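Side-chain contacts in alginate lyase (Bacteroides ovatus, PDB 3NNB), which probably cleaves the polysaccharide alginate by beta-elimination: residues Q150-P153 with G154-K157; L282-M285 with L286-C289; I346-R349 with A350-D354. All coordinates share one frame; numbering follows the deposited sequence. Where two conformers were deposited one is given.

Contact 1 (Q150-P153 with G154-K157); sequences QTIP and GKNK
I152 and K155 lie side by side across a type II beta turn that runs from one to the other, with P153 and G154 at its corners. Both side chains point the same way. I152 CG2 is anti to its own backbone N, while K155 carries CG beside the backbone N (chi1 -59°); the two branches therefore run alongside each other, I152 CG2 meeting K155 CD at 3.9 Å, with the two CB atoms 4.0 Å apart. Bends at chi3 and chi4 lead the lysine amino group away from the turn. G154 has a positive phi of 81°, which suits glycine at the third position of this turn type. The turn closes through K155 N, which donates to I152 O at 3.0 Å. W70 touches both I152 and K155, and P153 lies on Y82 and M66, which sets this surface turn against the short strands 64-66 and 70-71. Water spans the gap between the two arms of the turn. One molecule bonds to I152 N and K155 O; another donates to Q150 O at 2.8 Å and accepts from N156 ND2 at 2.7 Å.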
# COMPACT_ATOMS: atom_id res chain seq x y z
N GLN A 150 9.42 -12.54 2.68
CA GLN A 150 9.91 -12.43 4.07
C GLN A 150 10.38 -13.71 4.72
O GLN A 150 9.96 -14.10 5.83
CB GLN A 150 8.92 -11.66 4.95
CG GLN A 150 8.78 -10.23 4.52
CD GLN A 150 8.05 -9.38 5.52
OE1 GLN A 150 8.08 -9.66 6.74
NE2 GLN A 150 7.39 -8.32 5.03
N THR A 151 11.26 -14.38 3.99
CA THR A 151 12.20 -15.36 4.57
C THR A 151 13.01 -14.72 5.67
O THR A 151 13.21 -13.49 5.69
CB THR A 151 13.20 -15.89 3.50
OG1 THR A 151 14.12 -14.85 3.10
CG2 THR A 151 12.49 -16.52 2.28
N ILE A 152 13.48 -15.54 6.59
CA ILE A 152 14.29 -15.06 7.69
C ILE A 152 15.43 -16.06 7.85
O ILE A 152 15.20 -17.24 8.03
CB ILE A 152 13.55 -14.98 9.01
CG1 ILE A 152 12.31 -14.08 8.94
CG2 ILE A 152 14.54 -14.52 10.13
CD1 ILE A 152 11.35 -14.25 10.15
N PRO A 153 16.68 -15.58 7.77
CA PRO A 153 17.84 -16.46 7.92
C PRO A 153 17.80 -17.28 9.19
O PRO A 153 17.63 -16.74 10.29
CB PRO A 153 19.01 -15.47 7.92
CG PRO A 153 18.53 -14.39 7.01
CD PRO A 153 17.10 -14.22 7.45
N GLY A 154 17.92 -18.59 9.03
CA GLY A 154 17.88 -19.52 10.13
C GLY A 154 16.53 -19.90 10.67
O GLY A 154 16.46 -20.69 11.62
N LYS A 155 15.44 -19.36 10.10
CA LYS A 155 14.12 -19.64 10.57
C LYS A 155 13.24 -20.13 9.44
O LYS A 155 13.51 -19.89 8.26
CB LYS A 155 13.48 -18.39 11.17
CG LYS A 155 14.30 -17.82 12.36
CD LYS A 155 13.56 -16.81 13.17
CE LYS A 155 12.68 -17.44 14.25
NZ LYS A 155 13.49 -18.08 15.32
N ASN A 156 12.17 -20.80 9.86
CA ASN A 156 11.09 -21.24 8.96
C ASN A 156 11.56 -22.17 7.84
O ASN A 156 10.91 -22.25 6.79
CB ASN A 156 10.35 -20.01 8.39
CG ASN A 156 9.64 -19.19 9.47
OD1 ASN A 156 9.30 -19.74 10.51
ND2 ASN A 156 9.44 -17.89 9.23
N LYS A 157 12.70 -22.84 8.04
CA LYS A 157 13.27 -23.78 7.09
C LYS A 157 13.37 -23.21 5.68
O LYS A 157 13.09 -23.89 4.69
CB LYS A 157 12.45 -25.08 7.09
CG LYS A 157 12.32 -25.73 8.48
CD LYS A 157 11.40 -26.96 8.46
CE LYS A 157 11.23 -27.56 9.87
NZ LYS A 157 10.29 -28.74 9.89
O HOH W 1 9.92 -16.75 6.83
O HOH W 2 13.01 -18.40 6.05

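Contact 2 (L282-M285 with L286-C289); sequences LGHM and LDMC
With chi1 at -62° in H284 and -75° in D287, each side chain sets CG beside its own backbone N, and the imidazole and the carboxylate come to lie side by side, pointing the same way. The ring offers an edge: H284 CD2 stands 3.8 Å from D287 OD2, which is near the ring plane, and the two flat groups are turned 28° against each other. H284 NE2 is farther from the acid, 4.8 Å from D287 OD2. The carboxylate finds its strong partners elsewhere: Y169 OH is hydrogen-bonded to OD2 and R349 forms a salt bridge with OD1. These would favour a negative charge on this buried acid. Y169 also meets the H284 ring, and F280 packs against that ring edge-to-face.

All eight residues are buried and belong to helix 274-293, part of a helical core consistent with the (alpha/alpha) toroid of the six-hairpin clan. The i to i+4 bonds run from L286 N to L282 O, D287 N to G283 O, M288 N to H284 O and C289 N to M285 O, all 2.9 to 3.0 Å long. Side chains fold back over the same carbonyls: L286 CG comes to 3.4 Å from L282 O, and D287 CG lies 3.3 Å from G283 O. The two selenomethionines part company. M285 is extended beyond CG and reaches L224 and L255, whereas M288, with CG anti to the backbone N, bends beyond it toward V228, I247 and F250. On another flank L282 packs against A313, L314 and L317 of helix 310-317, and C289 touches I310 of that helix and F353.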
# COMPACT_ATOMS: atom_id res chain seq x y z
N LEU A 282 -5.05 2.42 10.00
CA LEU A 282 -6.13 3.36 9.66
C LEU A 282 -6.12 3.72 8.18
O LEU A 282 -7.19 3.81 7.54
CB LEU A 282 -6.03 4.64 10.51
CG LEU A 282 -6.87 4.69 11.76
CD1 LEU A 282 -6.37 5.82 12.68
CD2 LEU A 282 -8.39 4.82 11.37
N GLY A 283 -4.94 3.93 7.60
CA GLY A 283 -4.85 4.24 6.16
C GLY A 283 -5.38 3.08 5.29
O GLY A 283 -6.03 3.30 4.28
N HIS A 284 -5.11 1.85 5.71
CA HIS A 284 -5.59 0.68 5.00
C HIS A 284 -7.10 0.50 5.19
O HIS A 284 -7.81 0.05 4.26
CB HIS A 284 -4.82 -0.56 5.41
CG HIS A 284 -3.37 -0.46 5.09
ND1 HIS A 284 -2.43 -1.24 5.73
CD2 HIS A 284 -2.70 0.37 4.27
CE1 HIS A 284 -1.23 -0.91 5.26
NE2 HIS A 284 -1.36 0.05 4.36
N MSE A 285 -7.61 0.87 6.36
CA MSE A 285 -9.05 0.91 6.58
C MSE A 285 -9.70 1.87 5.58
O MSE A 285 -10.71 1.56 4.99
CB MSE A 285 -9.41 1.35 8.00
CG MSE A 285 -8.97 0.34 9.06
SE MSE A 285 -9.19 1.05 10.83
CE MSE A 285 -8.35 -0.36 11.87
N LEU A 286 -9.12 3.05 5.45
CA LEU A 286 -9.62 4.06 4.51
C LEU A 286 -9.49 3.65 3.06
O LEU A 286 -10.35 3.97 2.25
CB LEU A 286 -9.01 5.43 4.80
CG LEU A 286 -9.35 6.03 6.17
CD1 LEU A 286 -8.50 7.25 6.56
CD2 LEU A 286 -10.83 6.47 6.19
N ASP A 287 -8.43 2.92 2.72
CA ASP A 287 -8.34 2.32 1.39
C ASP A 287 -9.51 1.37 1.15
O ASP A 287 -10.12 1.42 0.10
CB ASP A 287 -7.03 1.50 1.25
CG ASP A 287 -5.79 2.36 1.09
OD1 ASP A 287 -5.85 3.55 0.72
OD2 ASP A 287 -4.70 1.81 1.39
N MSE A 288 -9.87 0.53 2.12
CA MSE A 288 -11.02 -0.35 1.99
C MSE A 288 -12.29 0.48 1.86
O MSE A 288 -13.18 0.12 1.07
CB MSE A 288 -11.13 -1.30 3.18
CG MSE A 288 -12.19 -2.38 3.02
SE MSE A 288 -12.04 -3.39 1.37
CE MSE A 288 -12.05 -5.10 2.15
N CYS A 289 -12.42 1.54 2.65
CA CYS A 289 -13.63 2.39 2.54
C CYS A 289 -13.75 2.95 1.13
O CYS A 289 -14.85 3.00 0.57
CB CYS A 289 -13.55 3.57 3.52
SG CYS A 289 -13.69 3.09 5.26

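Contact 3 (I346-R349 with A350-D354); sequences ILRR and ASFFD
S351 OG donates to R348 O at 2.6 Å, folding the serine back onto helix 336-351. A chi1 of 83° places the hydroxyl between the backbone N and the carbonyl carbon, from where it reaches the residue three positions earlier. The same carbonyl also accepts a weak bond from S351 N. The buried part is regular and close: A350 N binds I346 O at 2.9 Å and S351 N binds L347 O at 3.0 Å. Past it the pattern is mixed: F352 N to R349 O, at 3.2 Å, and F353 N to A350 O are i+3 bonds, while D354 N to A350 O is again i+4.

The looser, partly exposed side is that of F352 and R349. The F352 ring lies with one face over R349 CA, and its CE1 comes to 3.9 Å from CD of the buried R348, where the two side chains cross obliquely, guanidinium and ring planes 32° apart. R348 bends at chi2 and chi3, and its polar end goes to E360 and Y379 O, while K13 makes a cation-pi contact with the F352 ring. R349 leads a different way, towards D287 of helix 274-293. I346 and F353 face that same helix, A350 touches L314 of helix 310-317, and L347 and S351 lie against I362 and E360 of helix 359-366.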
# COMPACT_ATOMS: atom_id res chain seq x y z
N ILE A 346 -4.41 11.40 7.10
CA ILE A 346 -5.50 10.52 7.51
C ILE A 346 -6.79 11.34 7.70
O ILE A 346 -7.87 10.90 7.28
CB ILE A 346 -5.12 9.71 8.80
CG1 ILE A 346 -4.01 8.68 8.49
CG2 ILE A 346 -6.33 9.01 9.44
CD1 ILE A 346 -4.37 7.53 7.49
N LEU A 347 -6.67 12.51 8.35
CA LEU A 347 -7.83 13.34 8.62
C LEU A 347 -8.46 13.92 7.35
O LEU A 347 -9.68 13.92 7.21
CB LEU A 347 -7.49 14.46 9.60
CG LEU A 347 -7.19 13.99 11.02
CD1 LEU A 347 -7.00 15.22 11.88
CD2 LEU A 347 -8.28 13.09 11.60
N ARG A 348 -7.64 14.35 6.39
CA ARG A 348 -8.14 14.72 5.05
C ARG A 348 -8.95 13.61 4.42
O ARG A 348 -10.06 13.82 3.93
CB ARG A 348 -6.95 15.04 4.15
CG ARG A 348 -7.25 15.25 2.68
CD ARG A 348 -8.14 16.45 2.34
NE ARG A 348 -7.54 17.73 2.69
CZ ARG A 348 -6.76 18.48 1.90
NH1 ARG A 348 -6.42 18.13 0.67
NH2 ARG A 348 -6.29 19.62 2.37
N ARG A 349 -8.41 12.40 4.45
CA ARG A 349 -9.06 11.27 3.81
C ARG A 349 -10.36 10.91 4.51
O ARG A 349 -11.37 10.62 3.84
CB ARG A 349 -8.08 10.10 3.76
CG ARG A 349 -6.87 10.43 2.92
CD ARG A 349 -5.71 9.49 3.18
NE ARG A 349 -6.03 8.12 2.81
CZ ARG A 349 -5.21 7.07 3.03
NH1 ARG A 349 -3.99 7.21 3.60
NH2 ARG A 349 -5.61 5.90 2.64
N ALA A 350 -10.36 10.92 5.83
CA ALA A 350 -11.58 10.62 6.61
C ALA A 350 -12.69 11.65 6.34
O ALA A 350 -13.88 11.30 6.35
CB ALA A 350 -11.25 10.58 8.14
N SER A 351 -12.29 12.89 6.11
CA SER A 351 -13.23 13.98 5.86
C SER A 351 -14.06 13.74 4.60
O SER A 351 -15.13 14.30 4.46
CB SER A 351 -12.49 15.32 5.80
OG SER A 351 -11.92 15.57 4.51
N PHE A 352 -13.58 12.90 3.68
CA PHE A 352 -14.36 12.56 2.49
C PHE A 352 -15.60 11.75 2.87
O PHE A 352 -16.62 11.82 2.17
CB PHE A 352 -13.58 11.72 1.49
CG PHE A 352 -12.32 12.35 0.95
CD1 PHE A 352 -11.97 13.67 1.20
CD2 PHE A 352 -11.50 11.60 0.12
CE1 PHE A 352 -10.82 14.21 0.64
CE2 PHE A 352 -10.32 12.15 -0.43
CZ PHE A 352 -10.00 13.46 -0.16
N PHE A 353 -15.50 10.96 3.94
CA PHE A 353 -16.58 10.06 4.38
C PHE A 353 -17.46 10.69 5.45
O PHE A 353 -18.64 10.30 5.57
CB PHE A 353 -15.98 8.75 4.92
CG PHE A 353 -15.24 7.97 3.89
CD1 PHE A 353 -15.91 7.15 2.99
CD2 PHE A 353 -13.86 8.12 3.73
CE1 PHE A 353 -15.23 6.48 1.98
CE2 PHE A 353 -13.18 7.47 2.69
CZ PHE A 353 -13.86 6.62 1.84
N ASP A 354 -16.91 11.61 6.23
CA ASP A 354 -17.66 12.26 7.31
C ASP A 354 -17.33 13.75 7.32
O ASP A 354 -16.64 14.22 8.18
CB ASP A 354 -17.34 11.60 8.66
CG ASP A 354 -18.28 12.04 9.79
OD1 ASP A 354 -19.20 12.85 9.56
OD2 ASP A 354 -18.07 11.56 10.92

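How the contacts relate
From the N terminus, contact 1 comes first: a turn following strand 148-151, closing a local loop at the surface beside strands 64-66 and 70-71. Contact 2 follows within helix 274-293, and contact 3 towards the C-terminal end of helix 336-351. The three are in series, none nested in or crossing another. Contact 1 stands apart, its centre about 30 Å from that of contact 2 and 39 Å from that of contact 3, which lies on the opposite side of the chain's centre. Contacts 2 and 3, their centres about 10 Å apart, touch and join their two helices, I346 CD1 meeting G283 CA at 3.6 Å.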